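Local coordinates for protein sulfate transporter 4.1, chloroplastic (Arabidopsis thaliana, PDB 7LHV) that cotransports sulfate with protons across the membrane and may help regulate sulfate assimilation, at residues G527-I533 against I569-E575; M576-I582 against V613-I617; Q603-P609 against W630-V635. All coordinates share one frame; numbering follows the deposited sequence.

Contact 1 (G527-I533 against I569-E575)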
loop_
_atom_site.group_PDB
_atom_site.type_symbol
_atom_site.label_atom_id
_atom_site.label_comp_id
_atom_site.label_asym_id
_atom_site.label_seq_id
_atom_site.Cartn_x
_atom_site.Cartn_y
_atom_site.Cartn_z
ATOM N N GLY A 527 -31.582 -9.953 24.488
ATOM C CA GLY A 527 -30.549 -9.524 25.397
ATOM C C GLY A 527 -29.152 -9.983 25.038
ATOM O O GLY A 527 -28.185 -9.380 25.508
ATOM N N ILE A 528 -29.019 -11.010 24.204
ATOM C CA ILE A 528 -27.726 -11.586 23.856
ATOM C C ILE A 528 -27.470 -11.348 22.377
ATOM O O ILE A 528 -28.358 -11.567 21.546
ATOM C CB ILE A 528 -27.662 -13.088 24.181
ATOM C CG1 ILE A 528 -27.921 -13.326 25.665
ATOM C CG2 ILE A 528 -26.318 -13.666 23.781
ATOM C CD1 ILE A 528 -27.901 -14.779 26.048
ATOM N N VAL A 529 -26.262 -10.892 22.055
ATOM C CA VAL A 529 -25.812 -10.728 20.680
ATOM C C VAL A 529 -24.566 -11.577 20.487
ATOM O O VAL A 529 -23.601 -11.452 21.249
ATOM C CB VAL A 529 -25.526 -9.254 20.347
ATOM C CG1 VAL A 529 -24.674 -9.151 19.102
ATOM C CG2 VAL A 529 -26.825 -8.504 20.150
ATOM N N ILE A 530 -24.589 -12.441 19.476
ATOM C CA ILE A 530 -23.467 -13.314 19.148
ATOM C C ILE A 530 -22.825 -12.786 17.875
ATOM O O ILE A 530 -23.479 -12.705 16.829
ATOM C CB ILE A 530 -23.912 -14.772 18.982
ATOM C CG1 ILE A 530 -24.830 -15.173 20.134
ATOM C CG2 ILE A 530 -22.707 -15.687 18.912
ATOM C CD1 ILE A 530 -25.654 -16.401 19.858
ATOM N N VAL A 531 -21.545 -12.436 17.959
ATOM C CA VAL A 531 -20.819 -11.796 16.870
ATOM C C VAL A 531 -19.637 -12.674 16.489
ATOM O O VAL A 531 -18.883 -13.118 17.360
ATOM C CB VAL A 531 -20.349 -10.384 17.263
ATOM C CG1 VAL A 531 -19.327 -9.869 16.274
ATOM C CG2 VAL A 531 -21.531 -9.445 17.333
ATOM N N ARG A 532 -19.476 -12.920 15.193
ATOM C CA ARG A 532 -18.352 -13.676 14.661
ATOM C C ARG A 532 -17.566 -12.790 13.711
ATOM O O ARG A 532 -18.140 -12.199 12.790
ATOM C CB ARG A 532 -18.827 -14.933 13.935
ATOM C CG ARG A 532 -17.740 -15.864 13.469
ATOM C CD ARG A 532 -18.326 -16.957 12.599
ATOM N NE ARG A 532 -18.850 -16.418 11.350
ATOM C CZ ARG A 532 -19.882 -16.927 10.690
ATOM N NH1 ARG A 532 -20.521 -17.999 11.125
ATOM N NH2 ARG A 532 -20.279 -16.342 9.564
ATOM N N ILE A 533 -16.260 -12.696 13.935
ATOM C CA ILE A 533 -15.375 -11.934 13.067
ATOM C C ILE A 533 -14.798 -12.899 12.039
ATOM O O ILE A 533 -13.928 -13.710 12.361
ATOM C CB ILE A 533 -14.267 -11.235 13.860
ATOM C CG1 ILE A 533 -14.865 -10.237 14.852
ATOM C CG2 ILE A 533 -13.302 -10.537 12.921
ATOM C CD1 ILE A 533 -14.895 -10.735 16.276
ATOM N N ILE A 569 -29.311 -5.276 25.512
ATOM C CA ILE A 569 -27.953 -5.752 25.261
ATOM C C ILE A 569 -27.299 -5.938 26.624
ATOM O O ILE A 569 -26.801 -4.975 27.217
ATOM C CB ILE A 569 -27.138 -4.793 24.388
ATOM C CG1 ILE A 569 -27.809 -4.575 23.033
ATOM C CG2 ILE A 569 -25.739 -5.342 24.172
ATOM C CD1 ILE A 569 -27.955 -5.830 22.218
ATOM N N ASN A 570 -27.296 -7.171 27.129
ATOM C CA ASN A 570 -26.649 -7.493 28.391
ATOM C C ASN A 570 -25.374 -8.300 28.224
ATOM O O ASN A 570 -24.447 -8.132 29.017
ATOM C CB ASN A 570 -27.609 -8.278 29.296
ATOM C CG ASN A 570 -28.866 -7.503 29.622
ATOM O OD1 ASN A 570 -28.842 -6.560 30.409
ATOM N ND2 ASN A 570 -29.979 -7.905 29.021
ATOM N N PHE A 571 -25.307 -9.168 27.216
ATOM C CA PHE A 571 -24.132 -9.983 26.950
ATOM C C PHE A 571 -23.771 -9.882 25.477
ATOM O O PHE A 571 -24.654 -9.860 24.616
ATOM C CB PHE A 571 -24.365 -11.449 27.323
ATOM C CG PHE A 571 -24.991 -11.642 28.674
ATOM C CD1 PHE A 571 -24.202 -11.777 29.800
ATOM C CD2 PHE A 571 -26.365 -11.696 28.817
ATOM C CE1 PHE A 571 -24.771 -11.958 31.043
ATOM C CE2 PHE A 571 -26.939 -11.876 30.057
ATOM C CZ PHE A 571 -26.141 -12.007 31.171
ATOM N N VAL A 572 -22.473 -9.816 25.195
ATOM C CA VAL A 572 -21.958 -9.845 23.832
ATOM C C VAL A 572 -20.941 -10.970 23.746
ATOM O O VAL A 572 -19.947 -10.967 24.479
ATOM C CB VAL A 572 -21.319 -8.508 23.421
ATOM C CG1 VAL A 572 -20.554 -8.674 22.124
ATOM C CG2 VAL A 572 -22.383 -7.440 23.273
ATOM N N ILE A 573 -21.181 -11.922 22.851
ATOM C CA ILE A 573 -20.336 -13.100 22.695
ATOM C C ILE A 573 -19.608 -12.993 21.368
ATOM O O ILE A 573 -20.231 -12.736 20.331
ATOM C CB ILE A 573 -21.158 -14.397 22.762
ATOM C CG1 ILE A 573 -22.062 -14.388 23.991
ATOM C CG2 ILE A 573 -20.240 -15.604 22.788
ATOM C CD1 ILE A 573 -23.093 -15.473 23.984
ATOM N N LEU A 574 -18.293 -13.183 21.394
ATOM C CA LEU A 574 -17.473 -13.157 20.190
ATOM C C LEU A 574 -17.120 -14.581 19.790
ATOM O O LEU A 574 -16.542 -15.333 20.580
ATOM C CB LEU A 574 -16.210 -12.320 20.382
ATOM C CG LEU A 574 -16.372 -10.803 20.321
ATOM C CD1 LEU A 574 -17.086 -10.264 21.534
ATOM C CD2 LEU A 574 -15.015 -10.150 20.163
ATOM N N GLU A 575 -17.473 -14.939 18.560
ATOM C CA GLU A 575 -17.051 -16.196 17.960
ATOM C C GLU A 575 -15.713 -15.959 17.278
ATOM O O GLU A 575 -15.647 -15.285 16.245
ATOM C CB GLU A 575 -18.088 -16.684 16.957
ATOM C CG GLU A 575 -19.397 -17.035 17.587
ATOM C CD GLU A 575 -19.277 -18.222 18.497
ATOM O OE1 GLU A 575 -18.452 -19.116 18.217
ATOM O OE2 GLU A 575 -19.987 -18.240 19.515
#

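Contact 2 (M576-I582 against V613-I617)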
loop_
_atom_site.group_PDB
_atom_site.type_symbol
_atom_site.label_atom_id
_atom_site.label_comp_id
_atom_site.label_asym_id
_atom_site.label_seq_id
_atom_site.Cartn_x
_atom_site.Cartn_y
_atom_site.Cartn_z
ATOM N N MET A 576 -14.642 -16.493 17.854
ATOM C CA MET A 576 -13.313 -16.283 17.302
ATOM C C MET A 576 -12.773 -17.536 16.625
ATOM O O MET A 576 -11.560 -17.667 16.442
ATOM C CB MET A 576 -12.362 -15.789 18.393
ATOM C CG MET A 576 -12.736 -14.403 18.895
ATOM S SD MET A 576 -11.723 -13.768 20.236
ATOM C CE MET A 576 -10.193 -13.466 19.368
ATOM N N SER A 577 -13.657 -18.467 16.266
ATOM C CA SER A 577 -13.226 -19.641 15.512
ATOM C C SER A 577 -12.638 -19.305 14.144
ATOM O O SER A 577 -11.598 -19.893 13.799
ATOM C CB SER A 577 -14.381 -20.647 15.402
ATOM O OG SER A 577 -15.557 -20.073 14.866
ATOM N N PRO A 578 -13.208 -18.409 13.327
ATOM C CA PRO A 578 -12.545 -18.067 12.063
ATOM C C PRO A 578 -11.375 -17.116 12.222
ATOM O O PRO A 578 -10.645 -16.899 11.247
ATOM C CB PRO A 578 -13.668 -17.416 11.252
ATOM C CG PRO A 578 -14.506 -16.785 12.258
ATOM C CD PRO A 578 -14.485 -17.685 13.458
ATOM N N VAL A 579 -11.172 -16.544 13.407
ATOM C CA VAL A 579 -10.054 -15.637 13.653
ATOM C C VAL A 579 -8.794 -16.492 13.742
ATOM O O VAL A 579 -8.545 -17.148 14.753
ATOM C CB VAL A 579 -10.262 -14.801 14.916
ATOM C CG1 VAL A 579 -9.122 -13.826 15.087
ATOM C CG2 VAL A 579 -11.582 -14.062 14.847
ATOM N N THR A 580 -7.998 -16.489 12.673
ATOM C CA THR A 580 -6.809 -17.334 12.637
ATOM C C THR A 580 -5.772 -16.878 13.656
ATOM O O THR A 580 -5.172 -17.705 14.351
ATOM C CB THR A 580 -6.217 -17.339 11.231
ATOM O OG1 THR A 580 -7.185 -17.849 10.308
ATOM C CG2 THR A 580 -4.980 -18.217 11.181
ATOM N N HIS A 581 -5.553 -15.569 13.766
ATOM C CA HIS A 581 -4.541 -15.041 14.668
ATOM C C HIS A 581 -4.918 -13.620 15.056
ATOM O O HIS A 581 -5.696 -12.957 14.368
ATOM C CB HIS A 581 -3.153 -15.071 14.026
ATOM C CG HIS A 581 -3.122 -14.515 12.637
ATOM N ND1 HIS A 581 -3.132 -13.161 12.378
ATOM C CD2 HIS A 581 -3.078 -15.127 11.430
ATOM C CE1 HIS A 581 -3.099 -12.964 11.073
ATOM N NE2 HIS A 581 -3.066 -14.141 10.474
ATOM N N ILE A 582 -4.353 -13.162 16.172
ATOM C CA ILE A 582 -4.538 -11.795 16.643
ATOM C C ILE A 582 -3.194 -11.235 17.080
ATOM O O ILE A 582 -2.329 -11.959 17.581
ATOM C CB ILE A 582 -5.564 -11.703 17.795
ATOM C CG1 ILE A 582 -5.167 -12.610 18.955
ATOM C CG2 ILE A 582 -6.955 -12.037 17.309
ATOM C CD1 ILE A 582 -6.108 -12.516 20.129
ATOM N N VAL A 613 -4.605 -17.853 19.232
ATOM C CA VAL A 613 -5.382 -16.733 19.751
ATOM C C VAL A 613 -5.495 -16.818 21.266
ATOM O O VAL A 613 -5.334 -15.815 21.972
ATOM C CB VAL A 613 -6.765 -16.693 19.078
ATOM C CG1 VAL A 613 -7.721 -15.868 19.898
ATOM C CG2 VAL A 613 -6.648 -16.131 17.677
ATOM N N HIS A 614 -5.777 -18.011 21.792
ATOM C CA HIS A 614 -5.873 -18.174 23.238
ATOM C C HIS A 614 -4.540 -17.889 23.915
ATOM O O HIS A 614 -4.501 -17.274 24.986
ATOM C CB HIS A 614 -6.357 -19.581 23.581
ATOM C CG HIS A 614 -6.761 -19.746 25.012
ATOM N ND1 HIS A 614 -6.026 -20.489 25.911
ATOM C CD2 HIS A 614 -7.821 -19.263 25.701
ATOM C CE1 HIS A 614 -6.618 -20.458 27.091
ATOM N NE2 HIS A 614 -7.711 -19.722 26.991
ATOM N N LEU A 615 -3.438 -18.337 23.311
ATOM C CA LEU A 615 -2.125 -18.067 23.886
ATOM C C LEU A 615 -1.837 -16.572 23.921
ATOM O O LEU A 615 -1.343 -16.051 24.928
ATOM C CB LEU A 615 -1.048 -18.804 23.092
ATOM C CG LEU A 615 0.411 -18.599 23.504
ATOM C CD1 LEU A 615 0.571 -18.688 25.015
ATOM C CD2 LEU A 615 1.302 -19.613 22.806
ATOM N N THR A 616 -2.145 -15.861 22.831
ATOM C CA THR A 616 -1.928 -14.417 22.806
ATOM C C THR A 616 -2.801 -13.709 23.836
ATOM O O THR A 616 -2.345 -12.786 24.521
ATOM C CB THR A 616 -2.196 -13.869 21.406
ATOM O OG1 THR A 616 -1.243 -14.419 20.489
ATOM C CG2 THR A 616 -2.081 -12.355 21.390
ATOM N N ILE A 617 -4.059 -14.135 23.965
ATOM C CA ILE A 617 -4.956 -13.528 24.944
ATOM C C ILE A 617 -4.430 -13.745 26.356
ATOM O O ILE A 617 -4.423 -12.822 27.180
ATOM C CB ILE A 617 -6.382 -14.087 24.778
ATOM C CG1 ILE A 617 -7.055 -13.487 23.545
ATOM C CG2 ILE A 617 -7.216 -13.805 26.010
ATOM C CD1 ILE A 617 -8.406 -14.092 23.243
#

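Contact 3 (Q603-P609 against W630-V635)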
loop_
_atom_site.group_PDB
_atom_site.type_symbol
_atom_site.label_atom_id
_atom_site.label_comp_id
_atom_site.label_asym_id
_atom_site.label_seq_id
_atom_site.Cartn_x
_atom_site.Cartn_y
_atom_site.Cartn_z
ATOM N N GLN A 603 -21.669 -7.571 29.413
ATOM C CA GLN A 603 -20.711 -8.641 29.652
ATOM C C GLN A 603 -20.070 -9.069 28.339
ATOM O O GLN A 603 -20.766 -9.285 27.343
ATOM C CB GLN A 603 -21.395 -9.836 30.311
ATOM C CG GLN A 603 -20.458 -10.970 30.663
ATOM C CD GLN A 603 -19.255 -10.500 31.446
ATOM O OE1 GLN A 603 -19.381 -9.991 32.557
ATOM N NE2 GLN A 603 -18.076 -10.660 30.863
ATOM N N LEU A 604 -18.748 -9.199 28.344
ATOM C CA LEU A 604 -18.004 -9.665 27.182
ATOM C C LEU A 604 -17.579 -11.109 27.400
ATOM O O LEU A 604 -17.050 -11.452 28.462
ATOM C CB LEU A 604 -16.774 -8.796 26.929
ATOM C CG LEU A 604 -16.066 -9.106 25.613
ATOM C CD1 LEU A 604 -16.807 -8.424 24.490
ATOM C CD2 LEU A 604 -14.609 -8.688 25.640
ATOM N N ALA A 605 -17.801 -11.947 26.393
ATOM C CA ALA A 605 -17.432 -13.351 26.447
ATOM C C ALA A 605 -16.696 -13.736 25.173
ATOM O O ALA A 605 -16.920 -13.156 24.108
ATOM C CB ALA A 605 -18.661 -14.249 26.632
ATOM N N ILE A 606 -15.805 -14.714 25.295
ATOM C CA ILE A 606 -15.071 -15.274 24.166
ATOM C C ILE A 606 -15.482 -16.729 24.015
ATOM O O ILE A 606 -15.431 -17.499 24.982
ATOM C CB ILE A 606 -13.552 -15.140 24.351
ATOM C CG1 ILE A 606 -13.189 -13.700 24.707
ATOM C CG2 ILE A 606 -12.827 -15.580 23.098
ATOM C CD1 ILE A 606 -13.454 -12.715 23.597
ATOM N N SER A 607 -15.896 -17.107 22.806
ATOM C CA SER A 607 -16.554 -18.389 22.579
ATOM C C SER A 607 -15.594 -19.476 22.104
ATOM O O SER A 607 -15.454 -20.508 22.765
ATOM C CB SER A 607 -17.693 -18.213 21.572
ATOM O OG SER A 607 -18.331 -19.449 21.305
ATOM N N ASN A 608 -14.941 -19.275 20.962
ATOM C CA ASN A 608 -14.106 -20.305 20.340
ATOM C C ASN A 608 -12.719 -19.740 20.075
ATOM O O ASN A 608 -12.373 -19.428 18.928
ATOM C CB ASN A 608 -14.725 -20.813 19.037
ATOM C CG ASN A 608 -15.967 -21.647 19.265
ATOM O OD1 ASN A 608 -16.427 -21.801 20.393
ATOM N ND2 ASN A 608 -16.519 -22.191 18.188
ATOM N N PRO A 609 -11.891 -19.604 21.109
ATOM C CA PRO A 609 -10.542 -19.072 20.891
ATOM C C PRO A 609 -9.661 -20.105 20.206
ATOM O O PRO A 609 -9.617 -21.269 20.605
ATOM C CB PRO A 609 -10.045 -18.758 22.308
ATOM C CG PRO A 609 -11.249 -18.892 23.199
ATOM C CD PRO A 609 -12.139 -19.879 22.529
ATOM N N TRP A 630 -15.506 -16.655 31.696
ATOM C CA TRP A 630 -16.158 -16.172 30.487
ATOM C C TRP A 630 -15.496 -16.677 29.213
ATOM O O TRP A 630 -15.818 -16.192 28.126
ATOM C CB TRP A 630 -16.202 -14.643 30.485
ATOM C CG TRP A 630 -17.061 -14.090 31.571
ATOM C CD1 TRP A 630 -16.654 -13.351 32.640
ATOM C CD2 TRP A 630 -18.477 -14.246 31.705
ATOM N NE1 TRP A 630 -17.731 -13.029 33.429
ATOM C CE2 TRP A 630 -18.862 -13.568 32.877
ATOM C CE3 TRP A 630 -19.458 -14.891 30.947
ATOM C CZ2 TRP A 630 -20.184 -13.515 33.307
ATOM C CZ3 TRP A 630 -20.768 -14.837 31.375
ATOM C CH2 TRP A 630 -21.120 -14.154 32.544
ATOM N N PHE A 631 -14.580 -17.633 29.320
ATOM C CA PHE A 631 -13.947 -18.249 28.164
ATOM C C PHE A 631 -14.471 -19.668 28.006
ATOM O O PHE A 631 -14.458 -20.449 28.963
ATOM C CB PHE A 631 -12.426 -18.254 28.313
ATOM C CG PHE A 631 -11.782 -16.973 27.894
ATOM C CD1 PHE A 631 -11.753 -15.890 28.750
ATOM C CD2 PHE A 631 -11.207 -16.846 26.643
ATOM C CE1 PHE A 631 -11.164 -14.707 28.367
ATOM C CE2 PHE A 631 -10.614 -15.664 26.257
ATOM C CZ PHE A 631 -10.594 -14.592 27.120
ATOM N N PHE A 632 -14.924 -19.999 26.799
ATOM C CA PHE A 632 -15.525 -21.301 26.544
ATOM C C PHE A 632 -14.892 -21.978 25.337
ATOM O O PHE A 632 -13.884 -21.504 24.805
ATOM C CB PHE A 632 -17.034 -21.163 26.332
ATOM C CG PHE A 632 -17.710 -20.278 27.337
ATOM C CD1 PHE A 632 -18.179 -20.799 28.529
ATOM C CD2 PHE A 632 -17.871 -18.927 27.093
ATOM C CE1 PHE A 632 -18.801 -19.991 29.455
ATOM C CE2 PHE A 632 -18.492 -18.113 28.016
ATOM C CZ PHE A 632 -18.958 -18.647 29.200
ATOM N N VAL A 633 -15.471 -23.098 24.912
ATOM C CA VAL A 633 -15.033 -23.794 23.709
ATOM C C VAL A 633 -16.128 -23.900 22.662
ATOM O O VAL A 633 -15.838 -24.305 21.526
ATOM C CB VAL A 633 -14.484 -25.199 24.039
ATOM C CG1 VAL A 633 -13.271 -25.095 24.948
ATOM C CG2 VAL A 633 -15.566 -26.053 24.677
ATOM N N ARG A 634 -17.372 -23.565 23.000
ATOM C CA ARG A 634 -18.492 -23.631 22.075
ATOM C C ARG A 634 -19.403 -22.438 22.324
ATOM O O ARG A 634 -19.280 -21.741 23.333
ATOM C CB ARG A 634 -19.275 -24.944 22.233
ATOM C CG ARG A 634 -18.471 -26.184 21.878
ATOM C CD ARG A 634 -19.220 -27.465 22.209
ATOM N NE ARG A 634 -20.373 -27.673 21.343
ATOM C CZ ARG A 634 -21.631 -27.675 21.762
ATOM N NH1 ARG A 634 -21.936 -27.471 23.032
ATOM N NH2 ARG A 634 -22.607 -27.894 20.885
ATOM N N VAL A 635 -20.309 -22.192 21.379
ATOM C CA VAL A 635 -21.296 -21.136 21.583
ATOM C C VAL A 635 -22.467 -21.638 22.418
ATOM O O VAL A 635 -23.114 -20.852 23.124
ATOM C CB VAL A 635 -21.774 -20.576 20.233
ATOM C CG1 VAL A 635 -22.516 -21.635 19.444
ATOM C CG2 VAL A 635 -22.659 -19.357 20.444
#

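Contact 1 (G527-I533 against I569-E575)
Val-529 and Val-531 carry the middle of this parallel strand pair, because their N-H and C=O groups both turn toward strand 569-575. Val-529 N donates to Phe-571 O (3.2 Å) and its O accepts from Ile-573 N (2.9 Å). Val-531 repeats the pattern two residues on: its N reaches Ile-573 O at 2.7 Å and its O takes the N-H of Glu-575. At the start of the pair, Gly-527 O accepts from Asn-570 N (2.9 Å) in the carbonyl plane, with a second, weak bond from Phe-571 N. Glycine suits this spot, since at its positive phi a side chain would press on the preceding carbonyl and crowd the side-chain amide of Asn-570.

Branched and aromatic residues fill in around these bonds. On one face Ile-528 brings CG1 near CD2 of Phe-571 and CG2 to 3.7 Å from CD1 of Ile-573; on the other, Val-529 CG2 meets Ile-569 CD1. The side chains of Arg-532 and Glu-575 meet through their aliphatic parts, CB to CB at 3.6 Å, and the arginine CG also rests on the glutamate's carbonyl O. The arginine leaves the strand with chi1 at -174°, CG opposite the backbone N, and carries its guanidinium away to a salt bridge with Asp-534. The buried Glu-575 bends at chi2 (-66°), lies alongside Ile-530, and gives OE2 to the hydroxyl of Ser-607.

The backbone groups that turn the other way serve the adjacent strands: Ile-530 and Arg-532 bond to strand 501-504, Val-572 to Gln-603 and Ala-605. The pair thus forms the centre of the STAS sheet and the two strands of a beta-alpha-beta unit. Its connecting helix 542-560 covers the Val-529 and Val-531 face, while helix 635-643 packs on Ile-528 and Ile-573.

Contact 2 (M576-I582 against V613-I617)
Ile-582 is the main projection of loop 576-582, and helix residues Val-613, Thr-616 and Ile-617 form the hollow that receives it. Its CG1 lies between the backbone N and the carbonyl carbon (chi1 56°), and the extended chain beyond pushes CD1 into the groove between residues one turn apart. There CD1 meets Val-613 CG1 at 3.7 Å and Ile-617 CG1 at the same distance. Thr-616 adds a further wall: its CG2 slides past Ile-582 CG1, pointing the opposite way, at 3.9 Å.

Val-613 is in turn a bump for the loop. Its two branches go to different places: CG2 enters the bend of the chain, 3.6 Å from Val-579 O and 3.8 Å from His-581 CA, while CG1 is shared by Ile-582 and Met-576. A forked residue suits this position, as one beta carbon serves both hollows. Met-576 supplies a long, pliant arm that bends at its last torsion (chi3 71°), laying CE 3.5 Å from Val-613 CG1.

The loop connects strand 569-575 to helix 584-599 of the STAS domain, and the contact sets helix 611-620 against it. The second subunit also reaches this region: its Val-457 packs on Thr-616 and its His-500 on Thr-580.

No hydrogen bond joins the two segments. Two polar groups here have partners nearby, the hydroxyl of Thr-616 with Asp-612 O and the carbonyl of Thr-580 with Asn-610. The side-chain contact is made by methyl and methylene groups, with some methyls resting against backbone atoms, so it depends on shape and burial.

Contact 3 (Q603-P609 against W630-V635)
Gln-603 lays its side-chain amide flat over one face of the Trp-630 indole, the two planes only 8° apart and CD 3.4 Å from CE2. Its CG sits over the six-membered ring, 3.6 Å from the centroid, in a CH-pi contact. The chain gets there by setting out opposite its backbone N (chi1 -177°) and then folding at chi2. NE2 donates to Leu-604 O at 2.7 Å, from above the carbonyl plane, and OE1 receives Lys-598, so both ends of the amide hold its rotation. Glutamine fits here because it pairs a flat, stackable group with polar ends that can be satisfied. A serine in place of Trp-630 would probably strip the Gln-603 amide of the ring it lies on, leaving its rotation to the hydrogen bonds alone, and open a gap beside Ala-605.

Close packing continues along the chain. Ile-606 lies side by side with Phe-631, CB 3.5 Å from CE2, while Pro-609 CG comes to the edge of the same ring. The small Ala-605 leaves room for Phe-632, whose ring edge, at CE2, lies 4.1 Å from Ala-605 CB.

In the STAS domain, 603-606 is one of the two edge strands of the sheet within this chain, and 630-635 runs beside it in the same direction without becoming a regular strand. A single bridge links them: Ile-606 N donates to Trp-630 O (3.2 Å) and Ile-606 O accepts from Phe-632 N (3.1 Å).

The hydroxyl of Ser-607 bonds to Glu-575 of the next strand. The fit slackens at Val-633 and Arg-634, which, both exposed, start their side chains away from 603-609 and touch it lightly before helix 635-643 begins.

How the contacts relate
The three contacts belong to one STAS domain. Contacts 1 and 3 lie closest, about 10 Å between centres, because strands 569-575 and 603-606 are neighbours in the sheet; Phe-571 CD1 also packs 3.5 Å from Gln-603 CB. Contact 2 begins where strand 569-575 ends, its centre about 17 Å from contact 1 and about 12 Å from contact 3. Met-576 SD reaches Ile-606 CG2 at 3.6 Å, and Ile-617 packs on Phe-631, so contacts 2 and 3 share apolar surroundings. The bound lipids stand farther off: the side chain of His-581 in contact 2 is about 11 Å from a bound sphingosine 1-phosphate.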